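Local atomic coordinates of NalD (Pseudomonas aeruginosa PAO1, PDB entry 5DAJ), a protein that represses expression of the MexAB-OprM multidrug efflux pump as a TetR-family regulator, a repression that novobiocin relieves by binding to it. Residues 17-22 and 59-64; 22-27 and 108-113; 83-88 and 200-205; 151-154 and 158-161. All coordinates share one frame; numbering follows the deposited sequence.

From the N terminus, helix 6-26 enters two contacts. Contact 1 closes a loop of 36 residues, 25 of them helical, by bringing helix 54-63 back onto it. Contact 2 shares L22 with contact 1 and crosses it in chain order, tying the last turn of helix 6-26 to helix 103-114; the two centres are 9 Å apart. Contact 3 opens within the span of contact 2 and closes beyond it, joining helix 84-101 to the C-terminal end of the model about 35 Å from contacts 1 and 2, centre to centre. Contact 4 lies between the segments of contact 3 and brings the loop after helix 147-150 onto the start of helix 159-179; backbone bonds link 152-154 to 201-203.

Contact 1: 17-22 and 59-64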
loop_
_atom_site.group_PDB
_atom_site.type_symbol
_atom_site.label_atom_id
_atom_site.label_comp_id
_atom_site.label_asym_id
_atom_site.label_seq_id
_atom_site.Cartn_x
_atom_site.Cartn_y
_atom_site.Cartn_z
ATOM N N LEU A 17 -19.672 10.054 -10.436
ATOM C CA LEU A 17 -19.486 8.971 -11.407
ATOM C C LEU A 17 -18.512 9.361 -12.520
ATOM O O LEU A 17 -17.636 8.570 -12.890
ATOM C CB LEU A 17 -20.823 8.551 -12.024
ATOM C CG LEU A 17 -21.670 7.570 -11.198
ATOM C CD1 LEU A 17 -23.031 7.397 -11.850
ATOM C CD2 LEU A 17 -20.978 6.215 -11.045
ATOM N N ALA A 18 -18.679 10.571 -13.038
ATOM C CA ALA A 18 -17.779 11.146 -14.049
ATOM C C ALA A 18 -16.336 11.219 -13.559
ATOM O O ALA A 18 -15.418 10.737 -14.225
ATOM C CB ALA A 18 -18.247 12.535 -14.454
ATOM N N ALA A 19 -16.163 11.772 -12.365
ATOM C CA ALA A 19 -14.850 11.850 -11.721
ATOM C C ALA A 19 -14.220 10.469 -11.485
ATOM O O ALA A 19 -13.008 10.286 -11.664
ATOM C CB ALA A 19 -14.956 12.600 -10.402
ATOM N N GLU A 20 -15.046 9.520 -11.039
ATOM C CA GLU A 20 -14.609 8.133 -10.798
ATOM C C GLU A 20 -14.002 7.551 -12.072
ATOM O O GLU A 20 -12.885 7.043 -12.054
ATOM C CB GLU A 20 -15.779 7.274 -10.310
ATOM C CG GLU A 20 -15.450 5.819 -9.999
ATOM C CD GLU A 20 -16.683 4.995 -9.654
ATOM O OE1 GLU A 20 -17.603 5.517 -8.995
ATOM O OE2 GLU A 20 -16.729 3.807 -10.041
ATOM N N GLU A 21 -14.724 7.675 -13.177
ATOM C CA GLU A 21 -14.250 7.191 -14.488
ATOM C C GLU A 21 -12.971 7.916 -14.950
ATOM O O GLU A 21 -12.010 7.273 -15.397
ATOM C CB GLU A 21 -15.383 7.345 -15.522
ATOM C CG GLU A 21 -15.188 6.930 -16.933
ATOM C CD GLU A 21 -15.988 7.779 -17.916
ATOM O OE1 GLU A 21 -15.478 8.761 -18.533
ATOM O OE2 GLU A 21 -17.173 7.464 -18.041
ATOM N N LEU A 22 -12.953 9.241 -14.811
ATOM C CA LEU A 22 -11.793 10.053 -15.235
ATOM C C LEU A 22 -10.542 9.795 -14.396
ATOM O O LEU A 22 -9.465 9.558 -14.953
ATOM C CB LEU A 22 -12.103 11.552 -15.237
ATOM C CG LEU A 22 -12.590 12.094 -16.582
ATOM C CD1 LEU A 22 -14.087 11.903 -16.731
ATOM C CD2 LEU A 22 -12.233 13.561 -16.724
ATOM N N ASN A 59 -12.720 13.092 -1.452
ATOM C CA ASN A 59 -13.117 12.602 -0.135
ATOM C C ASN A 59 -14.576 12.132 -0.076
ATOM O O ASN A 59 -14.883 11.102 0.541
ATOM C CB ASN A 59 -12.888 13.690 0.915
ATOM C CG ASN A 59 -12.345 13.138 2.211
ATOM O OD1 ASN A 59 -12.897 13.373 3.264
ATOM N ND2 ASN A 59 -11.256 12.385 2.138
ATOM N N GLU A 60 -15.463 12.910 -0.693
ATOM C CA GLU A 60 -16.875 12.546 -0.825
ATOM C C GLU A 60 -17.024 11.254 -1.613
ATOM O O GLU A 60 -17.899 10.439 -1.319
ATOM C CB GLU A 60 -17.665 13.664 -1.519
ATOM C CG GLU A 60 -17.863 14.907 -0.669
ATOM C CD GLU A 60 -18.708 14.652 0.568
ATOM O OE1 GLU A 60 -19.870 14.205 0.426
ATOM O OE2 GLU A 60 -18.186 14.877 1.687
HETATM N N MSE A 61 -16.152 11.070 -2.598
HETATM C CA MSE A 61 -16.143 9.857 -3.410
HETATM C C MSE A 61 -15.798 8.661 -2.553
HETATM O O MSE A 61 -16.509 7.662 -2.542
HETATM C CB MSE A 61 -15.161 9.991 -4.575
HETATM C CG MSE A 61 -15.223 8.807 -5.536
HETATM SE SE MSE A 61 -13.777 8.956 -6.861
HETATM C CE MSE A 61 -14.816 10.208 -7.934
ATOM N N LEU A 62 -14.731 8.763 -1.784
ATOM C CA LEU A 62 -14.317 7.693 -0.898
ATOM C C LEU A 62 -15.352 7.329 0.130
ATOM O O LEU A 62 -15.519 6.204 0.469
ATOM C CB LEU A 62 -13.052 8.074 -0.192
ATOM C CG LEU A 62 -11.851 8.189 -1.091
ATOM C CD1 LEU A 62 -10.762 8.929 -0.368
ATOM C CD2 LEU A 62 -11.370 6.818 -1.465
ATOM N N ASN A 63 -16.038 8.310 0.640
ATOM C CA ASN A 63 -17.125 8.106 1.610
ATOM C C ASN A 63 -18.215 7.159 1.136
ATOM O O ASN A 63 -18.806 6.456 1.953
ATOM C CB ASN A 63 -17.791 9.435 1.973
ATOM C CG ASN A 63 -17.024 10.225 2.994
ATOM O OD1 ASN A 63 -16.001 9.781 3.525
ATOM N ND2 ASN A 63 -17.521 11.426 3.280
ATOM N N GLN A 64 -18.466 7.145 -0.176
ATOM C CA GLN A 64 -19.432 6.215 -0.792
ATOM C C GLN A 64 -19.109 4.741 -0.488
ATOM O O GLN A 64 -19.986 3.886 -0.554
ATOM C CB GLN A 64 -19.468 6.388 -2.320
ATOM C CG GLN A 64 -19.906 7.760 -2.844
ATOM C CD GLN A 64 -19.774 7.901 -4.360
ATOM O OE1 GLN A 64 -20.754 8.135 -5.067
ATOM N NE2 GLN A 64 -18.555 7.755 -4.865
#
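M61, a selenomethionine, sends its side chain across to helix 6-26 and ends against A19 and E20. Its CG is anti to the backbone N (chi1 -174°) and the chain runs on extended to SE; a bend at chi3 (-82°) then turns the CE methyl onto the helix surface. There CE sits over the A19-E20 backbone, next to E20 N, 3.4 Å from A19 CB and 3.9 Å from E20 CB, while SE passes 4.1 Å from E20 CA. A19 CB and M61 CB both point across the gap, and E20 and M61 are the nearest pair of CA atoms at 7.7 Å. Both segments fall in the N-terminal TetR-type region, where helix 6-26 precedes and helix 54-63 follows the predicted helix-turn-helix in the sequence; A19 also touches I36 on helix 33-40, so one methyl group faces two helices of the bundle. E20 adds apolar surface through CB, and its extended chain, with CG anti to the backbone N, takes the carboxylate on to R107 and K104 of helix 103-114, with salt bridges to both. Within 59-64 the Q64 side chain turns back to the carbonyl of M61. NE2 donates to M61 O at 3.1 Å, in the carbonyl plane and on a lone pair, with a C=O...N angle of 111°. The same oxygen accepts from Q64 N, so two donors grip it.

Contact 2: 22-27 and 108-113; sequences LFLEKG and ILTILM
I111 meets F23 and L24 because its CG1 stands beside its own backbone N (chi1 -69°) and the chain continues extended to CD1, while L24 swings CG anti to its backbone N (chi1 -168°) and, with the turn at chi2, brings CD1 round to the facing helix. The I111 chain lies against the backbone and the first side-chain atoms of helix 6-26: CD1 is 3.7 Å from F23 CB, and CG1 is 3.9 Å from L24 N. L24 and I111 side chains cross at about a right angle, with L24 CD1 4.0 Å from I111 CG1. The same L24 methyl also touches T110 CG2, at 4.1 Å. I111 CG2 lies 3.9 Å from F23 CB and stands obliquely to the ring, whose end leads off to F58 and M61 of helix 54-63 and I36 of helix 33-40. The short helical segments 22-26 and 108-113 approach to 9.3 Å between axes and cross at 51°, and L24 and I111 are the closest CA pair. This is a helix-to-helix junction between the predicted DNA-binding region and the C-terminal region of the TetR fold, the kind of interface through which ligand signals are generally thought to pass in the family. T110 OG1 is satisfied within its own helix by R106 O. G27 ends helix 6-26 with a positive phi, and the K26 carbonyl just before it accepts a hydrogen bond from T119 OG1 of the second subunit.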
loop_
_atom_site.group_PDB
_atom_site.type_symbol
_atom_site.label_atom_id
_atom_site.label_comp_id
_atom_site.label_asym_id
_atom_site.label_seq_id
_atom_site.Cartn_x
_atom_site.Cartn_y
_atom_site.Cartn_z
ATOM N N LEU A 22 -12.953 9.241 -14.811
ATOM C CA LEU A 22 -11.793 10.053 -15.235
ATOM C C LEU A 22 -10.542 9.795 -14.396
ATOM O O LEU A 22 -9.465 9.558 -14.953
ATOM C CB LEU A 22 -12.103 11.552 -15.237
ATOM C CG LEU A 22 -12.590 12.094 -16.582
ATOM C CD1 LEU A 22 -14.087 11.903 -16.731
ATOM C CD2 LEU A 22 -12.233 13.561 -16.724
ATOM N N PHE A 23 -10.689 9.856 -13.072
ATOM C CA PHE A 23 -9.589 9.545 -12.146
ATOM C C PHE A 23 -8.994 8.182 -12.462
ATOM O O PHE A 23 -7.770 8.029 -12.524
ATOM C CB PHE A 23 -10.053 9.525 -10.681
ATOM C CG PHE A 23 -10.386 10.872 -10.098
ATOM C CD1 PHE A 23 -9.958 12.070 -10.678
ATOM C CD2 PHE A 23 -11.104 10.936 -8.915
ATOM C CE1 PHE A 23 -10.268 13.285 -10.103
ATOM C CE2 PHE A 23 -11.422 12.157 -8.333
ATOM C CZ PHE A 23 -11.000 13.332 -8.926
ATOM N N LEU A 24 -9.877 7.218 -12.686
ATOM C CA LEU A 24 -9.486 5.842 -12.963
ATOM C C LEU A 24 -8.672 5.706 -14.258
ATOM O O LEU A 24 -7.705 4.953 -14.322
ATOM C CB LEU A 24 -10.731 4.950 -13.008
ATOM C CG LEU A 24 -10.541 3.441 -12.998
ATOM C CD1 LEU A 24 -9.791 2.981 -11.758
ATOM C CD2 LEU A 24 -11.905 2.771 -13.062
ATOM N N GLU A 25 -9.051 6.467 -15.274
ATOM C CA GLU A 25 -8.392 6.404 -16.582
ATOM C C GLU A 25 -7.159 7.317 -16.699
ATOM O O GLU A 25 -6.134 6.922 -17.255
ATOM C CB GLU A 25 -9.413 6.725 -17.678
ATOM C CG GLU A 25 -8.931 6.373 -19.070
ATOM N N LYS A 26 -7.278 8.539 -16.196
ATOM C CA LYS A 26 -6.244 9.578 -16.370
ATOM C C LYS A 26 -5.330 9.779 -15.163
ATOM O O LYS A 26 -4.219 10.298 -15.301
ATOM C CB LYS A 26 -6.907 10.922 -16.696
ATOM C CG LYS A 26 -7.514 11.006 -18.090
ATOM C CD LYS A 26 -8.655 12.022 -18.169
ATOM C CE LYS A 26 -8.266 13.424 -17.703
ATOM N NZ LYS A 26 -7.259 14.074 -18.585
ATOM N N GLY A 27 -5.816 9.404 -13.986
ATOM C CA GLY A 27 -5.170 9.772 -12.728
ATOM C C GLY A 27 -5.774 11.050 -12.184
ATOM O O GLY A 27 -6.356 11.830 -12.931
ATOM N N ILE A 108 -12.966 2.573 -6.995
ATOM C CA ILE A 108 -12.590 3.705 -6.149
ATOM C C ILE A 108 -11.295 3.444 -5.365
ATOM O O ILE A 108 -10.460 4.341 -5.232
ATOM C CB ILE A 108 -13.739 4.106 -5.195
ATOM C CG1 ILE A 108 -14.864 4.767 -6.004
ATOM C CG2 ILE A 108 -13.253 5.070 -4.117
ATOM C CD1 ILE A 108 -16.170 4.933 -5.259
ATOM N N LEU A 109 -11.135 2.236 -4.837
ATOM C CA LEU A 109 -9.907 1.885 -4.106
ATOM C C LEU A 109 -8.696 1.782 -5.022
ATOM O O LEU A 109 -7.586 2.115 -4.599
ATOM C CB LEU A 109 -10.059 0.600 -3.295
ATOM C CG LEU A 109 -10.962 0.708 -2.073
ATOM C CD1 LEU A 109 -11.024 -0.647 -1.405
ATOM C CD2 LEU A 109 -10.492 1.738 -1.065
ATOM N N THR A 110 -8.904 1.355 -6.268
ATOM C CA THR A 110 -7.818 1.361 -7.268
ATOM C C THR A 110 -7.395 2.806 -7.515
ATOM O O THR A 110 -6.207 3.085 -7.667
ATOM C CB THR A 110 -8.252 0.705 -8.648
ATOM O OG1 THR A 110 -8.755 -0.619 -8.470
ATOM C CG2 THR A 110 -7.157 0.589 -9.697
ATOM N N ILE A 111 -8.352 3.730 -7.520
ATOM C CA ILE A 111 -8.001 5.155 -7.634
ATOM C C ILE A 111 -7.139 5.593 -6.445
ATOM O O ILE A 111 -6.068 6.183 -6.624
ATOM C CB ILE A 111 -9.238 6.071 -7.710
ATOM C CG1 ILE A 111 -9.971 5.873 -9.030
ATOM C CG2 ILE A 111 -8.822 7.524 -7.576
ATOM C CD1 ILE A 111 -11.374 6.429 -9.029
ATOM N N LEU A 112 -7.630 5.292 -5.247
ATOM C CA LEU A 112 -6.967 5.669 -3.994
ATOM C C LEU A 112 -5.512 5.205 -3.898
ATOM O O LEU A 112 -4.623 5.965 -3.515
ATOM C CB LEU A 112 -7.732 5.115 -2.795
ATOM C CG LEU A 112 -7.042 5.271 -1.439
ATOM C CD1 LEU A 112 -6.807 6.738 -1.142
ATOM C CD2 LEU A 112 -7.857 4.625 -0.327
HETATM N N MSE A 113 -5.275 3.961 -4.261
HETATM C CA MSE A 113 -3.962 3.347 -4.050
HETATM C C MSE A 113 -3.079 3.307 -5.254
HETATM O O MSE A 113 -1.890 3.027 -5.143
HETATM C CB MSE A 113 -4.199 1.932 -3.582
HETATM C CG MSE A 113 -5.052 1.993 -2.321
HETATM SE SE MSE A 113 -5.072 0.243 -1.470
HETATM C CE MSE A 113 -6.156 0.761 0.099
#

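Contact 3: 83-88 and 200-205; sequences DPLRSL and GLVRDW
Apolar packing joins L85 and V202, whose side chains each point across the contact and meet obliquely, L85 CD1 lying 3.9 Å from V202 CG2. L85 CG stands beside its backbone N (chi1 -84°) and the chain then extends to CD1, the atom that meets V202; L143 of helix 123-145 packs on the same leucine. Aromatic contact comes next. The six-membered part of the W205 indole presents its edge to the L85 carbonyl: CH2 is 3.8 Å and CZ3 is 4.0 Å from L85 O, and the oxygen lies near the ring plane. That is a place for C-H groups rather than the pi face, consistent with a weakly favourable polar contact. R86 brings NH1 to 4.4 Å from W205 CZ2, an oblique approach of the guanidinium to the ring. In the C-terminal regulatory region of this TetR-type protein, these residues close the start of helix 84-101 against the chain leaving helix 186-201. W205, the last modelled residue, is further set by E195, which accepts from NE1, and by the rings of F198 and Y89. Hydrogen bonding completes the account: within 83-88, D83 is the N-cap, and L85 N donates to D83 OD1 over 2.7 Å with an N-H...O angle of 163°, meeting the oxygen from above the carboxylate plane. The other oxygen, D83 OD2, forms a salt bridge with R152.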
loop_
_atom_site.group_PDB
_atom_site.type_symbol
_atom_site.label_atom_id
_atom_site.label_comp_id
_atom_site.label_asym_id
_atom_site.label_seq_id
_atom_site.Cartn_x
_atom_site.Cartn_y
_atom_site.Cartn_z
ATOM N N ASP A 83 -17.785 -14.707 20.805
ATOM C CA ASP A 83 -16.418 -14.401 20.395
ATOM C C ASP A 83 -16.203 -13.242 19.479
ATOM O O ASP A 83 -16.646 -13.261 18.353
ATOM C CB ASP A 83 -15.709 -15.578 19.777
ATOM C CG ASP A 83 -14.228 -15.398 19.791
ATOM O OD1 ASP A 83 -13.757 -14.291 20.081
ATOM O OD2 ASP A 83 -13.516 -16.365 19.529
ATOM N N PRO A 84 -15.496 -12.231 19.938
ATOM C CA PRO A 84 -15.322 -11.098 19.054
ATOM C C PRO A 84 -13.984 -11.082 18.377
ATOM O O PRO A 84 -13.761 -10.188 17.603
ATOM C CB PRO A 84 -15.474 -9.913 19.993
ATOM C CG PRO A 84 -15.079 -10.412 21.332
ATOM C CD PRO A 84 -14.766 -11.858 21.213
ATOM N N LEU A 85 -13.122 -12.041 18.647
ATOM C CA LEU A 85 -11.857 -12.069 17.965
ATOM C C LEU A 85 -12.209 -12.734 16.680
ATOM O O LEU A 85 -11.490 -12.685 15.714
ATOM C CB LEU A 85 -10.805 -12.853 18.723
ATOM C CG LEU A 85 -10.086 -12.043 19.797
ATOM C CD1 LEU A 85 -8.786 -12.662 20.236
ATOM C CD2 LEU A 85 -9.837 -10.624 19.355
ATOM N N ARG A 86 -13.370 -13.348 16.695
ATOM C CA ARG A 86 -13.929 -14.013 15.511
ATOM C C ARG A 86 -14.621 -13.005 14.593
ATOM O O ARG A 86 -14.493 -13.066 13.368
ATOM C CB ARG A 86 -14.966 -15.071 15.925
ATOM C CG ARG A 86 -15.533 -15.920 14.774
ATOM C CD ARG A 86 -14.456 -16.635 13.974
ATOM N NE ARG A 86 -15.030 -17.436 12.892
ATOM C CZ ARG A 86 -14.394 -18.397 12.219
ATOM N NH1 ARG A 86 -13.131 -18.727 12.507
ATOM N NH2 ARG A 86 -15.033 -19.047 11.250
ATOM N N SER A 87 -15.391 -12.099 15.188
ATOM C CA SER A 87 -16.058 -11.029 14.427
ATOM C C SER A 87 -15.043 -10.196 13.647
ATOM O O SER A 87 -15.291 -9.803 12.496
ATOM C CB SER A 87 -16.869 -10.111 15.349
ATOM O OG SER A 87 -17.835 -10.842 16.091
ATOM N N LEU A 88 -13.910 -9.923 14.290
ATOM C CA LEU A 88 -12.819 -9.172 13.657
ATOM C C LEU A 88 -12.257 -9.926 12.448
ATOM O O LEU A 88 -12.062 -9.330 11.380
ATOM C CB LEU A 88 -11.699 -8.878 14.658
ATOM C CG LEU A 88 -10.460 -8.190 14.082
ATOM C CD1 LEU A 88 -10.809 -6.844 13.459
ATOM C CD2 LEU A 88 -9.404 -8.023 15.154
ATOM N N GLY A 200 -0.900 -16.553 14.440
ATOM C CA GLY A 200 0.294 -15.973 15.066
ATOM C C GLY A 200 0.033 -15.024 16.220
ATOM O O GLY A 200 0.874 -14.857 17.104
ATOM N N LEU A 201 -1.122 -14.369 16.198
ATOM C CA LEU A 201 -1.518 -13.439 17.265
ATOM C C LEU A 201 -2.164 -14.144 18.451
ATOM O O LEU A 201 -1.898 -13.789 19.599
ATOM C CB LEU A 201 -2.488 -12.380 16.735
ATOM C CG LEU A 201 -1.932 -11.357 15.741
ATOM C CD1 LEU A 201 -3.072 -10.554 15.127
ATOM C CD2 LEU A 201 -0.934 -10.422 16.395
ATOM N N VAL A 202 -3.011 -15.129 18.162
ATOM C CA VAL A 202 -3.913 -15.728 19.165
ATOM C C VAL A 202 -3.561 -17.191 19.490
ATOM O O VAL A 202 -3.317 -17.998 18.594
ATOM C CB VAL A 202 -5.383 -15.627 18.706
ATOM C CG1 VAL A 202 -6.333 -16.161 19.770
ATOM C CG2 VAL A 202 -5.739 -14.181 18.397
ATOM N N ARG A 203 -3.588 -17.508 20.782
ATOM C CA ARG A 203 -3.105 -18.801 21.315
ATOM C C ARG A 203 -3.784 -20.029 20.733
ATOM O O ARG A 203 -3.110 -20.947 20.267
ATOM C CB ARG A 203 -3.213 -18.866 22.849
ATOM C CG ARG A 203 -1.894 -18.633 23.564
ATOM C CD ARG A 203 -2.093 -18.617 25.066
ATOM N NE ARG A 203 -1.168 -17.830 25.844
ATOM C CZ ARG A 203 0.131 -18.044 26.052
ATOM N NH1 ARG A 203 0.800 -19.031 25.459
ATOM N NH2 ARG A 203 0.778 -17.206 26.861
ATOM N N ASP A 204 -5.113 -20.046 20.771
ATOM C CA ASP A 204 -5.858 -21.258 20.417
ATOM C C ASP A 204 -6.120 -21.366 18.922
ATOM O O ASP A 204 -5.733 -22.345 18.297
ATOM C CB ASP A 204 -7.159 -21.363 21.228
ATOM C CG ASP A 204 -6.963 -22.068 22.581
ATOM O OD1 ASP A 204 -5.855 -22.592 22.860
ATOM O OD2 ASP A 204 -7.931 -22.104 23.371
ATOM N N TRP A 205 -6.769 -20.355 18.361
ATOM C CA TRP A 205 -7.181 -20.333 16.943
ATOM C C TRP A 205 -7.292 -21.709 16.291
ATOM O O TRP A 205 -8.349 -22.078 15.793
ATOM C CB TRP A 205 -6.249 -19.451 16.098
ATOM C CG TRP A 205 -6.974 -18.832 14.957
ATOM C CD1 TRP A 205 -6.884 -19.179 13.641
ATOM C CD2 TRP A 205 -7.956 -17.798 15.033
ATOM N NE1 TRP A 205 -7.737 -18.404 12.886
ATOM C CE2 TRP A 205 -8.406 -17.548 13.717
ATOM C CE3 TRP A 205 -8.493 -17.051 16.083
ATOM C CZ2 TRP A 205 -9.363 -16.574 13.422
ATOM C CZ3 TRP A 205 -9.448 -16.087 15.789
ATOM C CH2 TRP A 205 -9.872 -15.856 14.471
#

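Contact 4: 151-154 and 158-161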
loop_
_atom_site.group_PDB
_atom_site.type_symbol
_atom_site.label_atom_id
_atom_site.label_comp_id
_atom_site.label_asym_id
_atom_site.label_seq_id
_atom_site.Cartn_x
_atom_site.Cartn_y
_atom_site.Cartn_z
ATOM N N VAL A 151 -5.720 -11.808 27.231
ATOM C CA VAL A 151 -5.282 -13.090 27.816
ATOM C C VAL A 151 -4.942 -14.150 26.749
ATOM O O VAL A 151 -4.123 -15.044 26.988
ATOM C CB VAL A 151 -6.354 -13.629 28.805
ATOM C CG1 VAL A 151 -6.125 -15.088 29.170
ATOM C CG2 VAL A 151 -6.363 -12.790 30.074
ATOM N N ARG A 152 -5.574 -14.034 25.584
ATOM C CA ARG A 152 -5.398 -14.979 24.478
ATOM C C ARG A 152 -4.248 -14.654 23.528
ATOM O O ARG A 152 -3.942 -15.449 22.639
ATOM C CB ARG A 152 -6.687 -15.078 23.667
ATOM C CG ARG A 152 -7.928 -15.377 24.498
ATOM C CD ARG A 152 -9.141 -15.620 23.619
ATOM N NE ARG A 152 -8.886 -16.667 22.630
ATOM C CZ ARG A 152 -9.640 -16.917 21.561
ATOM N NH1 ARG A 152 -10.747 -16.209 21.317
ATOM N NH2 ARG A 152 -9.281 -17.895 20.727
ATOM N N LEU A 153 -3.639 -13.481 23.674
ATOM C CA LEU A 153 -2.479 -13.121 22.846
ATOM C C LEU A 153 -1.257 -13.902 23.300
ATOM O O LEU A 153 -1.157 -14.259 24.470
ATOM C CB LEU A 153 -2.182 -11.616 22.918
ATOM C CG LEU A 153 -3.247 -10.653 22.385
ATOM C CD1 LEU A 153 -2.794 -9.219 22.596
ATOM C CD2 LEU A 153 -3.550 -10.894 20.914
ATOM N N HIS A 154 -0.326 -14.149 22.380
ATOM C CA HIS A 154 0.940 -14.803 22.745
ATOM C C HIS A 154 1.791 -13.871 23.613
ATOM O O HIS A 154 1.613 -12.651 23.559
ATOM C CB HIS A 154 1.772 -15.251 21.527
ATOM C CG HIS A 154 1.268 -16.485 20.855
ATOM N ND1 HIS A 154 0.157 -16.488 20.042
ATOM C CD2 HIS A 154 1.739 -17.755 20.855
ATOM C CE1 HIS A 154 -0.047 -17.710 19.581
ATOM N NE2 HIS A 154 0.900 -18.500 20.058
ATOM N N THR A 158 1.522 -7.269 22.194
ATOM C CA THR A 158 0.698 -6.227 22.797
ATOM C C THR A 158 -0.440 -5.846 21.857
ATOM O O THR A 158 -0.339 -6.048 20.641
ATOM C CB THR A 158 1.516 -4.962 23.112
ATOM O OG1 THR A 158 2.040 -4.402 21.904
ATOM C CG2 THR A 158 2.664 -5.289 24.056
ATOM N N PRO A 159 -1.533 -5.289 22.404
ATOM C CA PRO A 159 -2.610 -4.781 21.539
ATOM C C PRO A 159 -2.166 -3.749 20.508
ATOM O O PRO A 159 -2.689 -3.727 19.390
ATOM C CB PRO A 159 -3.579 -4.136 22.535
ATOM C CG PRO A 159 -3.362 -4.880 23.804
ATOM C CD PRO A 159 -1.903 -5.221 23.827
ATOM N N ARG A 160 -1.225 -2.892 20.891
ATOM C CA ARG A 160 -0.711 -1.853 19.992
ATOM C C ARG A 160 -0.142 -2.488 18.721
ATOM O O ARG A 160 -0.519 -2.114 17.608
ATOM C CB ARG A 160 0.365 -1.021 20.695
ATOM C CG ARG A 160 0.945 0.117 19.865
ATOM C CD ARG A 160 1.967 0.913 20.657
ATOM N NE ARG A 160 3.151 0.120 20.962
ATOM C CZ ARG A 160 4.254 0.037 20.220
ATOM N NH1 ARG A 160 4.381 0.711 19.089
ATOM N NH2 ARG A 160 5.250 -0.747 20.617
ATOM N N ILE A 161 0.756 -3.452 18.913
ATOM C CA ILE A 161 1.448 -4.143 17.812
ATOM C C ILE A 161 0.497 -5.019 17.007
ATOM O O ILE A 161 0.571 -5.049 15.775
ATOM C CB ILE A 161 2.614 -5.021 18.338
ATOM C CG1 ILE A 161 3.719 -4.152 18.949
ATOM C CG2 ILE A 161 3.204 -5.910 17.242
ATOM C CD1 ILE A 161 4.397 -3.178 17.997
#
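L153 gives most of the surface in this contact and lays one methyl, CD1, across the T158-P159 peptide junction. Its CG sits beside the backbone N (chi1 -63°) and the chain continues in extended form, which carries CD1 to the start of helix 159-179. From there CD1 is 4.1 Å from P159 N and 4.2 Å from T158 C, and 4.3 Å from P159 CD. The contact is therefore made by one leucine methyl on peptide atoms and on the ring carbon next to the proline nitrogen. F144 of helix 123-145 touches both L153 and P159, making a small apolar cluster of three side chains.

P159 contributes through its ring and nitrogen. T158 takes part through its backbone, as its CB points away from 151-154. With chi1 at 62°, T158 OG1 lies between its own N and carbonyl carbon and faces the first turn, where it accepts from I161 N at 3.4 Å; that bond is weak but nearly straight, at 166°. R160, one residue further in, makes a salt bridge with D189 of the second subunit, so the helix start borders the subunit interface. Across the contact, the 151-154 loop is held by backbone hydrogen bonds of R152 with R203 and of H154 with L201. A threonine N-cap followed by proline in the first turn is a classic helix start, here beginning helix 159-179 of the C-terminal TetR domain.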